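PDB 5N40: putative invasin from Yersinia pseudotuberculosis IP 31758, which probably mediates attachment of the bacterium to host cells as a surface adhesin, presenting a C-type lectin-like domain at the end of a rod of immunoglobulin-like domains. Local coordinates for residues 49-54 and 84-89; 106-111 and 127-132; 150-155 and 227-232; 163-168 and 189-194; 308-313 and 322-327. The protein carries 1 engineered substitution. One frame throughout, in Å; residues are numbered along the deposited sequence.

Contact 1. Residues 49-54 and 84-89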
# COMPACT_ATOMS: atom_id res chain seq x y z
N ALA A 49 16.14 21.04 -40.25
CA ALA A 49 16.21 20.15 -39.10
C ALA A 49 15.03 20.43 -38.18
O ALA A 49 14.59 21.57 -38.05
CB ALA A 49 17.53 20.33 -38.33
N PHE A 50 14.52 19.37 -37.56
CA PHE A 50 13.45 19.47 -36.58
C PHE A 50 13.97 19.07 -35.20
O PHE A 50 14.90 18.28 -35.07
CB PHE A 50 12.27 18.55 -36.93
CG PHE A 50 11.63 18.84 -38.27
CD1 PHE A 50 11.57 20.12 -38.79
CD2 PHE A 50 11.07 17.80 -39.01
CE1 PHE A 50 10.97 20.35 -40.03
CE2 PHE A 50 10.49 18.03 -40.24
CZ PHE A 50 10.44 19.30 -40.75
N THR A 51 13.35 19.64 -34.17
CA THR A 51 13.56 19.18 -32.80
C THR A 51 12.21 18.90 -32.16
O THR A 51 11.19 19.45 -32.56
CB THR A 51 14.35 20.19 -31.96
OG1 THR A 51 13.53 21.34 -31.70
CG2 THR A 51 15.61 20.62 -32.69
N SER A 52 12.22 18.03 -31.15
CA SER A 52 11.02 17.70 -30.40
C SER A 52 11.39 17.50 -28.93
O SER A 52 12.43 16.91 -28.63
CB SER A 52 10.35 16.43 -30.91
OG SER A 52 9.17 16.15 -30.16
N THR A 53 10.53 17.98 -28.03
CA THR A 53 10.79 17.84 -26.60
C THR A 53 10.57 16.41 -26.10
O THR A 53 11.09 16.04 -25.04
CB THR A 53 9.92 18.81 -25.79
OG1 THR A 53 8.53 18.58 -26.08
CG2 THR A 53 10.29 20.25 -26.13
N LEU A 54 9.82 15.61 -26.85
CA LEU A 54 9.55 14.22 -26.51
C LEU A 54 9.75 13.36 -27.75
O LEU A 54 9.51 13.79 -28.88
CB LEU A 54 8.12 14.04 -25.98
CG LEU A 54 7.74 14.78 -24.70
CD1 LEU A 54 6.23 14.64 -24.46
CD2 LEU A 54 8.54 14.25 -23.52
N SER A 84 10.12 22.23 -33.06
CA SER A 84 10.74 23.42 -33.61
C SER A 84 11.50 23.07 -34.88
O SER A 84 11.77 21.89 -35.17
CB SER A 84 11.70 24.09 -32.61
OG SER A 84 12.87 23.31 -32.43
N VAL A 85 11.83 24.09 -35.66
CA VAL A 85 12.46 23.91 -36.96
C VAL A 85 13.57 24.95 -37.11
O VAL A 85 13.42 26.10 -36.70
CB VAL A 85 11.43 24.03 -38.10
CG1 VAL A 85 10.62 25.30 -37.97
CG2 VAL A 85 12.10 23.95 -39.46
N ASN A 86 14.69 24.53 -37.70
CA ASN A 86 15.74 25.46 -38.07
C ASN A 86 16.23 25.13 -39.47
O ASN A 86 16.09 24.00 -39.95
CB ASN A 86 16.91 25.47 -37.05
CG ASN A 86 17.55 24.12 -36.86
OD1 ASN A 86 18.33 23.66 -37.70
ND2 ASN A 86 17.27 23.48 -35.72
N VAL A 87 16.79 26.14 -40.13
CA VAL A 87 17.27 26.06 -41.50
C VAL A 87 18.70 26.57 -41.49
O VAL A 87 18.95 27.69 -41.03
CB VAL A 87 16.41 26.89 -42.46
CG1 VAL A 87 16.93 26.77 -43.89
CG2 VAL A 87 14.95 26.47 -42.38
N ASP A 88 19.64 25.75 -41.97
CA ASP A 88 21.06 26.10 -41.90
C ASP A 88 21.46 26.42 -40.46
O ASP A 88 22.30 27.28 -40.21
CB ASP A 88 21.40 27.28 -42.81
CG ASP A 88 21.20 26.98 -44.28
OD1 ASP A 88 21.48 25.84 -44.71
OD2 ASP A 88 20.76 27.90 -45.00
N GLY A 89 20.85 25.74 -39.49
CA GLY A 89 21.20 25.93 -38.10
C GLY A 89 20.59 27.14 -37.44
O GLY A 89 20.88 27.38 -36.26
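Phe50 carries CG anti to its carbonyl carbon (chi1 -60°), while Val85 on the facing strand holds CG2 anti to its own backbone N; the two side chains lie next to each other and point the same way. The methyl CG2 of Val85 meets the ring of Phe50 at its edge, in the ring plane, 3.8 Å from Phe50 CE1. Phe50 and Val85 form a non-hydrogen-bonded antiparallel pair, where the backbones come close, with CA atoms 4.6 Å apart. A flat aromatic and a beta-branched valine suit this place, since both are apolar, both are buried and both fit the extended chain.

Hydrogen-bonded pairs flank them. Ala49 N gives to Asn86 O at 3.0 Å and Asn86 N returns the bond to Ala49 O; Thr51 N reaches Ser84 O at 2.9 Å and Ser84 N reaches Thr51 O. Side chains of these pairs project from the other face, which is more exposed and more polar. There the amide of Asn86 leans over Ala49, whose small CB allows the amide to approach: Asn86 OD1 comes within 3.5 Å of Ala49 CB.

Strand 48-52 is an outermost strand of its sheet, and strand 79-87 passes the pairing on to strand 90-102, where Val85 touches Leu92 and Thr94. Phe50 rests on Leu57 and Val60 of strand 56-63.

Contact 2. Residues 106-111 and 127-132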
# COMPACT_ATOMS: atom_id res chain seq x y z
N VAL A 106 -2.07 -0.12 -20.68
CA VAL A 106 -1.29 -1.19 -20.07
C VAL A 106 -2.19 -2.15 -19.30
O VAL A 106 -3.32 -1.81 -18.91
CB VAL A 106 -0.19 -0.66 -19.13
CG1 VAL A 106 0.89 0.05 -19.92
CG2 VAL A 106 -0.79 0.26 -18.07
N ASP A 107 -1.68 -3.36 -19.09
CA ASP A 107 -2.22 -4.30 -18.12
C ASP A 107 -1.28 -4.32 -16.92
O ASP A 107 -0.06 -4.41 -17.09
CB ASP A 107 -2.34 -5.72 -18.68
CG ASP A 107 -3.24 -5.81 -19.90
OD1 ASP A 107 -4.34 -5.22 -19.88
OD2 ASP A 107 -2.83 -6.50 -20.85
N LEU A 108 -1.85 -4.24 -15.73
CA LEU A 108 -1.07 -4.25 -14.50
C LEU A 108 -1.19 -5.60 -13.80
O LEU A 108 -2.28 -6.15 -13.67
CB LEU A 108 -1.53 -3.15 -13.55
CG LEU A 108 -1.46 -1.71 -14.04
CD1 LEU A 108 -1.79 -0.75 -12.90
CD2 LEU A 108 -0.11 -1.39 -14.61
N THR A 109 -0.05 -6.10 -13.33
CA THR A 109 0.00 -7.20 -12.39
C THR A 109 0.55 -6.67 -11.07
O THR A 109 1.50 -5.87 -11.07
CB THR A 109 0.89 -8.34 -12.91
OG1 THR A 109 0.42 -8.75 -14.20
CG2 THR A 109 0.85 -9.52 -11.96
N VAL A 110 -0.03 -7.12 -9.96
CA VAL A 110 0.39 -6.67 -8.63
C VAL A 110 0.74 -7.89 -7.80
O VAL A 110 -0.11 -8.77 -7.60
CB VAL A 110 -0.69 -5.82 -7.94
CG1 VAL A 110 -0.16 -5.26 -6.62
CG2 VAL A 110 -1.14 -4.70 -8.85
N LEU A 111 1.98 -7.93 -7.31
CA LEU A 111 2.52 -9.02 -6.52
C LEU A 111 2.95 -8.50 -5.16
O LEU A 111 3.54 -7.42 -5.06
CB LEU A 111 3.72 -9.66 -7.22
CG LEU A 111 3.48 -10.20 -8.63
CD1 LEU A 111 4.76 -10.77 -9.22
CD2 LEU A 111 2.39 -11.26 -8.63
N VAL A 127 4.33 -3.64 -8.74
CA VAL A 127 3.46 -3.44 -9.90
C VAL A 127 4.27 -3.73 -11.15
O VAL A 127 5.36 -3.18 -11.32
CB VAL A 127 2.89 -2.01 -9.95
CG1 VAL A 127 1.90 -1.87 -11.11
CG2 VAL A 127 2.25 -1.62 -8.62
N ILE A 128 3.74 -4.58 -12.03
CA ILE A 128 4.35 -4.86 -13.32
C ILE A 128 3.39 -4.37 -14.39
O ILE A 128 2.22 -4.78 -14.41
CB ILE A 128 4.65 -6.35 -13.52
CG1 ILE A 128 5.47 -6.90 -12.36
CG2 ILE A 128 5.35 -6.57 -14.87
CD1 ILE A 128 5.64 -8.40 -12.39
N ALA A 129 3.88 -3.49 -15.27
CA ALA A 129 3.08 -2.93 -16.35
C ALA A 129 3.58 -3.48 -17.68
O ALA A 129 4.79 -3.48 -17.95
CB ALA A 129 3.15 -1.40 -16.36
N LYS A 130 2.65 -3.97 -18.49
CA LYS A 130 2.93 -4.39 -19.85
C LYS A 130 1.95 -3.70 -20.79
O LYS A 130 0.80 -3.45 -20.43
CB LYS A 130 2.83 -5.91 -20.00
CG LYS A 130 3.82 -6.65 -19.11
CD LYS A 130 3.56 -8.13 -19.09
CE LYS A 130 4.58 -8.85 -18.20
NZ LYS A 130 4.26 -10.30 -18.12
N TYR A 131 2.41 -3.41 -22.00
CA TYR A 131 1.52 -2.80 -22.97
C TYR A 131 0.33 -3.72 -23.21
O TYR A 131 0.48 -4.94 -23.33
CB TYR A 131 2.25 -2.51 -24.28
CG TYR A 131 3.35 -1.49 -24.12
CD1 TYR A 131 3.07 -0.22 -23.63
CD2 TYR A 131 4.66 -1.80 -24.42
CE1 TYR A 131 4.07 0.72 -23.46
CE2 TYR A 131 5.67 -0.86 -24.26
CZ TYR A 131 5.37 0.39 -23.79
OH TYR A 131 6.36 1.32 -23.62
N LYS A 132 -0.85 -3.13 -23.27
CA LYS A 132 -2.09 -3.88 -23.14
C LYS A 132 -2.15 -5.03 -24.13
O LYS A 132 -1.95 -4.86 -25.34
CB LYS A 132 -3.28 -2.94 -23.33
CG LYS A 132 -4.62 -3.61 -23.12
CD LYS A 132 -5.73 -2.60 -22.95
CE LYS A 132 -5.68 -1.90 -21.59
NZ LYS A 132 -6.78 -0.88 -21.46
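Val106 to Leu111 and Val127 to Tyr131 pair antiparallel at the border of one sheet of a bacterial immunoglobulin-like sandwich, with 106-112 as one of its two outermost strands. Two hydrogen-bonded pairs supply the ladder. Asp107 N gives to Lys130 O at 2.8 Å and Lys130 N to Asp107 O; further along, Thr109 N gives to Ile128 O at 2.8 Å and Ile128 N to Thr109 O.

Between them Leu108 faces Ala129 on the inner side of the sheet. Leu108 CD2 sits 3.7 Å from Ala129 CB and 4.1 Å from Val127 CG1, so one branch of the leucine spans two neighbours, and a single CB on Ala129 lets it come this near. Val127 turns CG1 anti to its backbone N (chi1 -176°), on the side where Leu108 CD2 lies. Leu108 and Val127 pack on Met143 of strand 142-151 in the opposing sheet. On the outer side, Leu111 CD1 and Ile128 CD1 touch at 4.1 Å.

At the other end Asp107 and Lys132 meet at about a right angle, through the aliphatic part of the lysine: Asp107 OD1 is 3.6 Å from Lys132 CG. Their charged ends have partners elsewhere, Lys132 NZ in a salt bridge with Asp208 and Asp107 OD2 accepting from Ser133 N.

The chemistry thus divides by face. Branched apolar chains seal the sandwich interior, whereas the outer face is mixed, with Asp107, Thr109 and Lys130 beside Ile128; Asp107 OD1 and Lys132 NZ, 5.2 Å apart, probably still attract each other at a distance.

Contact 3. Residues 150-155 and 227-232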
# COMPACT_ATOMS: atom_id res chain seq x y z
N VAL A 150 -11.40 -1.57 3.33
CA VAL A 150 -10.79 -1.89 4.63
C VAL A 150 -11.79 -2.71 5.42
O VAL A 150 -12.88 -2.21 5.75
CB VAL A 150 -10.38 -0.64 5.42
CG1 VAL A 150 -9.66 -1.04 6.72
CG2 VAL A 150 -9.50 0.29 4.61
N VAL A 151 -11.44 -3.95 5.77
CA VAL A 151 -12.35 -4.84 6.49
C VAL A 151 -11.59 -5.54 7.61
O VAL A 151 -10.36 -5.66 7.58
CB VAL A 151 -13.01 -5.90 5.57
CG1 VAL A 151 -13.85 -5.22 4.49
CG2 VAL A 151 -11.95 -6.82 4.95
N ASN A 152 -12.34 -6.02 8.59
CA ASN A 152 -11.76 -6.84 9.65
C ASN A 152 -11.76 -8.30 9.18
O ASN A 152 -11.87 -8.56 7.98
CB ASN A 152 -12.51 -6.59 10.98
CG ASN A 152 -13.93 -7.13 10.98
OD1 ASN A 152 -14.40 -7.76 10.03
ND2 ASN A 152 -14.65 -6.86 12.08
N ARG A 153 -11.59 -9.25 10.09
CA ARG A 153 -11.51 -10.65 9.69
C ARG A 153 -12.87 -11.29 9.47
O ARG A 153 -12.94 -12.44 9.00
CB ARG A 153 -10.72 -11.43 10.75
CG ARG A 153 -10.37 -12.84 10.33
CD ARG A 153 -9.23 -13.43 11.16
NE ARG A 153 -8.77 -14.67 10.54
CZ ARG A 153 -7.68 -15.35 10.89
NH1 ARG A 153 -6.91 -14.94 11.89
NH2 ARG A 153 -7.36 -16.45 10.23
N GLN A 154 -13.96 -10.58 9.77
CA GLN A 154 -15.32 -11.07 9.56
C GLN A 154 -16.06 -10.29 8.48
O GLN A 154 -17.29 -10.26 8.47
CB GLN A 154 -16.10 -11.03 10.88
CG GLN A 154 -15.42 -11.81 12.01
CD GLN A 154 -15.23 -13.27 11.66
OE1 GLN A 154 -16.03 -13.86 10.94
NE2 GLN A 154 -14.16 -13.87 12.17
N ASN A 155 -15.32 -9.67 7.56
CA ASN A 155 -15.87 -8.96 6.41
C ASN A 155 -16.61 -7.69 6.80
O ASN A 155 -17.42 -7.18 6.02
CB ASN A 155 -16.80 -9.86 5.60
CG ASN A 155 -16.94 -9.40 4.16
OD1 ASN A 155 -15.97 -8.98 3.54
ND2 ASN A 155 -18.16 -9.45 3.63
N ALA A 227 -11.70 -14.69 15.36
CA ALA A 227 -11.41 -13.36 15.87
C ALA A 227 -12.06 -12.30 14.99
O ALA A 227 -12.30 -12.50 13.79
CB ALA A 227 -9.90 -13.12 15.92
N SER A 228 -12.35 -11.15 15.60
CA SER A 228 -12.93 -10.03 14.85
C SER A 228 -11.89 -9.38 13.95
O SER A 228 -12.16 -9.11 12.77
CB SER A 228 -13.51 -9.00 15.82
OG SER A 228 -14.64 -9.52 16.51
N MET A 229 -10.70 -9.11 14.49
CA MET A 229 -9.62 -8.46 13.76
C MET A 229 -8.58 -9.48 13.33
O MET A 229 -8.55 -10.63 13.79
CB MET A 229 -8.97 -7.38 14.63
CG MET A 229 -9.94 -6.55 15.46
SD MET A 229 -11.20 -5.69 14.49
CE MET A 229 -10.18 -4.55 13.56
N TRP A 230 -7.68 -9.03 12.45
CA TRP A 230 -6.52 -9.82 12.05
C TRP A 230 -5.40 -9.60 13.07
O TRP A 230 -4.95 -8.47 13.24
CB TRP A 230 -6.05 -9.42 10.66
CG TRP A 230 -7.06 -9.63 9.58
CD1 TRP A 230 -7.97 -8.72 9.11
CD2 TRP A 230 -7.26 -10.83 8.83
NE1 TRP A 230 -8.72 -9.28 8.10
CE2 TRP A 230 -8.30 -10.58 7.91
CE3 TRP A 230 -6.66 -12.09 8.84
CZ2 TRP A 230 -8.75 -11.55 7.02
CZ3 TRP A 230 -7.10 -13.05 7.96
CH2 TRP A 230 -8.14 -12.77 7.06
N GLY A 231 -4.94 -10.68 13.72
CA GLY A 231 -4.04 -10.54 14.85
C GLY A 231 -2.94 -11.58 14.88
O GLY A 231 -2.98 -12.57 14.15
N ASN A 232 -1.96 -11.35 15.76
CA ASN A 232 -0.87 -12.30 16.00
C ASN A 232 -0.55 -12.40 17.48
O ASN A 232 0.61 -12.50 17.87
CB ASN A 232 0.39 -11.92 15.22
CG ASN A 232 1.01 -10.63 15.72
OD1 ASN A 232 0.30 -9.66 16.01
ND2 ASN A 232 2.34 -10.61 15.84
O HOH W 1 -6.95 -12.84 13.73
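Arg153 lays its extended chain across the indole of Trp230, the tightly packed half of the contact. Arg153 CG stands over the centre of the six-membered ring, 3.7 Å from the Trp230 centroid and 4° off the normal, a CH-pi contact. Farther out, the guanidinium lies nearly flat on the rim, its plane 15° from the ring, with Arg153 NE 3.5 Å from Trp230 CZ3. A long chain, apolar near the backbone and planar at its tip, suits a broad aromatic face.

Backbone bonding adds to it: Arg153 N gives to Ser228 O at 2.7 Å. Beside the guanidinium a water bridges Arg153 NH1, Met229 O and Gly231 N, and NH1 also forms a salt bridge with Asp223. The solvent side has few apolar contacts: there the exposed Gln154 sends NE2 to Ala227 O at 2.8 Å, nearly straight, and to Ala225 O. Asn152 OD1 accepts from Gln154 N, an Asx turn within the type I beta turn Asn152 to Asn155.

Trp230 lies against Thr215 and Asn217 of strand 209-217, Gln197 and Arg116, so this loop between strands 209-217 and 236-239 is held to the end of the immunoglobulin-like sandwich.

Contact 4. Residues 163-168 and 189-194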
# COMPACT_ATOMS: atom_id res chain seq x y z
N VAL A 163 -3.95 5.13 8.46
CA VAL A 163 -3.69 5.22 7.02
C VAL A 163 -2.49 4.34 6.67
O VAL A 163 -1.42 4.48 7.27
CB VAL A 163 -3.46 6.68 6.60
CG1 VAL A 163 -3.21 6.80 5.09
CG2 VAL A 163 -4.63 7.55 7.00
N VAL A 164 -2.68 3.43 5.71
CA VAL A 164 -1.58 2.58 5.26
C VAL A 164 -0.49 3.44 4.62
O VAL A 164 -0.77 4.43 3.94
CB VAL A 164 -2.11 1.52 4.28
CG1 VAL A 164 -0.96 0.81 3.55
CG2 VAL A 164 -2.94 0.49 5.02
N GLN A 165 0.75 3.05 4.86
CA GLN A 165 1.92 3.82 4.46
C GLN A 165 2.61 3.15 3.29
O GLN A 165 2.75 1.93 3.25
CB GLN A 165 2.91 3.97 5.62
CG GLN A 165 2.34 4.64 6.86
CD GLN A 165 2.05 6.11 6.65
OE1 GLN A 165 2.97 6.92 6.51
NE2 GLN A 165 0.77 6.47 6.65
N ILE A 166 3.04 3.97 2.33
CA ILE A 166 3.90 3.54 1.23
C ILE A 166 5.14 4.42 1.27
O ILE A 166 5.03 5.65 1.28
CB ILE A 166 3.16 3.62 -0.12
CG1 ILE A 166 1.91 2.72 -0.10
CG2 ILE A 166 4.10 3.22 -1.26
CD1 ILE A 166 1.05 2.77 -1.37
N ALA A 167 6.31 3.79 1.33
CA ALA A 167 7.57 4.53 1.45
C ALA A 167 7.52 5.50 2.63
O ALA A 167 7.97 6.64 2.55
CB ALA A 167 7.89 5.27 0.15
N ASP A 168 6.96 5.03 3.75
CA ASP A 168 6.92 5.78 5.01
C ASP A 168 6.16 7.09 4.89
O ASP A 168 6.44 8.05 5.62
CB ASP A 168 8.34 6.03 5.55
CG ASP A 168 9.05 4.75 5.96
OD1 ASP A 168 8.38 3.85 6.53
OD2 ASP A 168 10.26 4.64 5.72
N THR A 189 3.63 -0.39 4.86
CA THR A 189 3.56 -0.58 6.31
C THR A 189 2.23 -0.04 6.82
O THR A 189 1.55 0.75 6.17
CB THR A 189 4.71 0.13 7.04
OG1 THR A 189 4.73 1.51 6.68
CG2 THR A 189 6.05 -0.52 6.71
N ASP A 190 1.87 -0.46 8.04
CA ASP A 190 0.60 -0.07 8.67
C ASP A 190 0.86 0.23 10.14
O ASP A 190 0.26 -0.38 11.03
CB ASP A 190 -0.44 -1.17 8.48
CG ASP A 190 -1.87 -0.68 8.71
OD1 ASP A 190 -2.07 0.54 8.94
OD2 ASP A 190 -2.79 -1.53 8.68
N PRO A 191 1.74 1.20 10.43
CA PRO A 191 2.12 1.45 11.83
C PRO A 191 0.96 1.86 12.73
O PRO A 191 1.03 1.64 13.95
CB PRO A 191 3.16 2.56 11.72
CG PRO A 191 2.91 3.21 10.40
CD PRO A 191 2.42 2.12 9.50
N ASN A 192 -0.11 2.44 12.18
CA ASN A 192 -1.28 2.83 12.96
C ASN A 192 -2.47 1.92 12.69
O ASN A 192 -3.62 2.32 12.93
CB ASN A 192 -1.63 4.29 12.66
CG ASN A 192 -0.49 5.23 13.01
OD1 ASN A 192 -0.10 5.33 14.17
ND2 ASN A 192 0.04 5.92 12.01
N GLY A 193 -2.23 0.71 12.20
CA GLY A 193 -3.32 -0.21 11.94
C GLY A 193 -3.92 -0.79 13.20
O GLY A 193 -3.29 -0.84 14.26
N ILE A 194 -5.17 -1.25 13.10
CA ILE A 194 -5.83 -1.91 14.21
C ILE A 194 -6.17 -3.37 13.89
O ILE A 194 -6.95 -3.99 14.60
CB ILE A 194 -7.07 -1.12 14.68
CG1 ILE A 194 -8.17 -1.08 13.60
CG2 ILE A 194 -6.65 0.29 15.08
CD1 ILE A 194 -9.46 -0.43 14.08
O HOH W 2 -1.00 3.00 9.61
O HOH W 3 -0.61 6.46 9.57
O HOH W 4 6.07 2.22 4.22
O HOH W 5 6.03 3.37 8.09
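Val163 O is gripped by three donors, two of them waters that carry it across to Asp190 and Asn192. One water gives to Val163 O at 2.8 Å and to Asp190 OD1, while accepting from Asn192 N; a second gives to Val163 O and accepts from Asn192 ND2. The third donor is Gln165 NE2, 3.0 Å from Val163 O, which approaches from above the carbonyl plane although the oxygen lies in the plane of the glutamine amide. The same nitrogen also bonds Asn170 OD1. A bend at chi2 (-69°) turns CD back, and the amide beyond it meets the carbonyl two residues earlier, as its length allows.

Gln165 N gives to Thr189 O at 2.8 Å and Thr189 N returns to Gln165 O. Beside this pair, Thr189 OG1 lies 3.2 Å from Gln165 CB, and a water links that hydroxyl to Asp168 OD1. Pro191, its ring rigid, crosses the glutamine at about a right angle, with Pro191 CD 3.7 Å from Gln165 CG. The buried Val164 sets CG2 4.0 Å from Asp190 OD1.

Asp190 to Gly193 form a type I beta turn, closed by Gly193 N bonding Asp190 O; a glycine suits its last place because Asp190 OD2 crowds it. Such an arrangement ends the pairing of two inner strands of an immunoglobulin-like sheet, strand 183-189 running into a turn tied back by bridging waters.

Contact 5. Residues 308-313 and 322-327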
# COMPACT_ATOMS: atom_id res chain seq x y z
N MET A 308 -7.00 -5.25 31.09
CA MET A 308 -7.86 -4.38 31.89
C MET A 308 -8.53 -5.14 33.04
O MET A 308 -8.89 -4.52 34.05
CB MET A 308 -8.93 -3.72 31.02
CG MET A 308 -8.39 -2.60 30.14
SD MET A 308 -9.70 -1.83 29.14
CE MET A 308 -8.83 -0.42 28.47
N GLN A 309 -8.69 -6.45 32.91
CA GLN A 309 -9.33 -7.25 33.94
C GLN A 309 -8.34 -8.27 34.48
O GLN A 309 -7.43 -8.72 33.78
CB GLN A 309 -10.58 -7.97 33.41
CG GLN A 309 -11.56 -7.06 32.66
CD GLN A 309 -11.99 -5.84 33.47
OE1 GLN A 309 -11.87 -5.81 34.69
NE2 GLN A 309 -12.49 -4.82 32.77
N VAL A 310 -8.53 -8.64 35.75
CA VAL A 310 -7.54 -9.44 36.45
C VAL A 310 -7.56 -10.88 35.94
O VAL A 310 -8.52 -11.34 35.30
CB VAL A 310 -7.76 -9.38 37.96
CG1 VAL A 310 -7.72 -7.93 38.42
CG2 VAL A 310 -9.09 -10.04 38.35
N TYR A 311 -6.48 -11.60 36.25
CA TYR A 311 -6.31 -13.01 35.91
C TYR A 311 -6.38 -13.85 37.18
O TYR A 311 -5.81 -13.48 38.21
CB TYR A 311 -4.96 -13.23 35.20
CG TYR A 311 -4.97 -12.79 33.75
CD1 TYR A 311 -5.14 -11.46 33.41
CD2 TYR A 311 -4.81 -13.72 32.73
CE1 TYR A 311 -5.18 -11.06 32.07
CE2 TYR A 311 -4.83 -13.33 31.40
CZ TYR A 311 -5.01 -12.00 31.07
OH TYR A 311 -5.03 -11.62 29.74
N ARG A 312 -7.08 -14.97 37.10
CA ARG A 312 -7.27 -15.81 38.28
C ARG A 312 -6.02 -16.63 38.57
O ARG A 312 -5.28 -17.03 37.66
CB ARG A 312 -8.47 -16.75 38.10
CG ARG A 312 -9.81 -16.03 38.07
CD ARG A 312 -10.99 -16.98 38.29
NE ARG A 312 -12.21 -16.24 38.61
CZ ARG A 312 -12.49 -15.74 39.81
NH1 ARG A 312 -11.64 -15.90 40.82
NH2 ARG A 312 -13.62 -15.07 40.00
N SER A 313 -5.78 -16.87 39.86
CA SER A 313 -4.71 -17.75 40.30
C SER A 313 -5.29 -18.87 41.15
O SER A 313 -6.45 -18.83 41.56
CB SER A 313 -3.64 -16.99 41.10
OG SER A 313 -3.91 -17.03 42.49
N HIS A 322 -9.50 -16.79 46.38
CA HIS A 322 -8.17 -16.97 45.81
C HIS A 322 -7.68 -15.65 45.22
O HIS A 322 -8.45 -14.86 44.67
CB HIS A 322 -8.16 -18.05 44.72
CG HIS A 322 -8.46 -19.42 45.23
ND1 HIS A 322 -9.71 -19.82 45.64
CD2 HIS A 322 -7.66 -20.51 45.39
CE1 HIS A 322 -9.67 -21.08 46.03
NE2 HIS A 322 -8.44 -21.52 45.89
N PHE A 323 -6.37 -15.43 45.33
CA PHE A 323 -5.76 -14.24 44.76
C PHE A 323 -6.01 -14.18 43.26
O PHE A 323 -6.01 -15.20 42.57
CB PHE A 323 -4.26 -14.23 45.00
CG PHE A 323 -3.87 -14.03 46.44
CD1 PHE A 323 -3.97 -12.79 47.04
CD2 PHE A 323 -3.38 -15.09 47.19
CE1 PHE A 323 -3.60 -12.60 48.36
CE2 PHE A 323 -3.02 -14.91 48.51
CZ PHE A 323 -3.13 -13.67 49.09
N TYR A 324 -6.21 -12.97 42.76
CA TYR A 324 -6.16 -12.68 41.34
C TYR A 324 -5.03 -11.67 41.11
O TYR A 324 -4.58 -11.01 42.04
CB TYR A 324 -7.51 -12.14 40.83
CG TYR A 324 -8.14 -11.06 41.68
CD1 TYR A 324 -7.70 -9.74 41.61
CD2 TYR A 324 -9.21 -11.34 42.53
CE1 TYR A 324 -8.29 -8.74 42.36
CE2 TYR A 324 -9.80 -10.35 43.29
CZ TYR A 324 -9.33 -9.05 43.20
OH TYR A 324 -9.91 -8.05 43.95
N VAL A 325 -4.56 -11.58 39.87
CA VAL A 325 -3.39 -10.77 39.55
C VAL A 325 -3.75 -9.77 38.45
O VAL A 325 -4.34 -10.15 37.43
CB VAL A 325 -2.20 -11.64 39.13
CG1 VAL A 325 -0.97 -10.77 38.91
CG2 VAL A 325 -1.91 -12.71 40.17
N TYR A 326 -3.38 -8.51 38.66
CA TYR A 326 -3.41 -7.47 37.64
C TYR A 326 -2.19 -7.65 36.75
O TYR A 326 -1.07 -7.31 37.15
CB TYR A 326 -3.41 -6.09 38.28
CG TYR A 326 -4.58 -5.77 39.18
CD1 TYR A 326 -4.71 -6.35 40.43
CD2 TYR A 326 -5.55 -4.84 38.78
CE1 TYR A 326 -5.78 -6.05 41.25
CE2 TYR A 326 -6.62 -4.53 39.60
CZ TYR A 326 -6.73 -5.13 40.84
OH TYR A 326 -7.79 -4.82 41.65
N MET A 327 -2.38 -8.17 35.54
CA MET A 327 -1.23 -8.43 34.69
C MET A 327 -0.70 -7.18 33.99
O MET A 327 0.29 -7.27 33.26
CB MET A 327 -1.58 -9.52 33.67
CG MET A 327 -1.82 -10.88 34.32
SD MET A 327 -0.40 -11.48 35.27
CE MET A 327 0.78 -11.82 33.97
O HOH W 6 -4.86 -8.00 33.98
O HOH W 7 -8.59 -16.02 41.40
O HOH W 8 -11.07 -14.37 43.56
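Val310 drives a methyl straight onto the face of Tyr326: CG1 stands over the ring centre, 3.6 Å from the Tyr326 centroid and 4° off its normal, a CH-pi contact. The contact belongs to the antiparallel pairing of strands 311-313 and 321-325 in the C-type lectin-like domain. The other methyl turns to a second tyrosine, Val310 CG2 lying 3.6 Å from Tyr324 CD1, so one branched residue serves two aromatic rings. Tyr324 in turn stacks edge-to-face with Tyr346.

Tyr311, on the face opposite Tyr324, crosses Met327 at about a right angle. Met327 CG touches Tyr311 CD1 at 3.5 Å, and the sulfur, oblique to the ring, makes a Met-aromatic contact; methionine's flexible, bent chain suits this buried spot beside helix 284-293. Tyr311 N and Val325 O, with Val325 N and Tyr311 O, form the central hydrogen-bonded pair, each bond 2.8 Å. Arg312, buried, spends its guanidinium on Gly340 O, Gly344 O and Phe270 O.

At the far end Phe323 O takes two bonds from one residue: Ser313 N at 3.2 Å, and Ser313 OG at 2.8 Å from above the carbonyl plane.

In the fold
The contacts run in series along an elongated chain, except that contact 4 lies within the loop closed by contact 3. Contacts 1, 2 and 5 are strand pairs, each with distinct faces; contact 5 is the buried one, rich in aromatic and sulfur packing, while contacts 1 and 2 are partly buried edge pairs whose outer faces are more exposed, polar in contact 1 and mixed in contact 2. Contacts 2 and 4 reach the same sheet, at regular strands in one and at a water-rich turn in the other. Contact 3 alone probably joins immunoglobulin-like and lectin-like parts, chiefly by an arginine chain laid on an indole in CH-pi contact; its Met229 CE touches Ile194 O of contact 4.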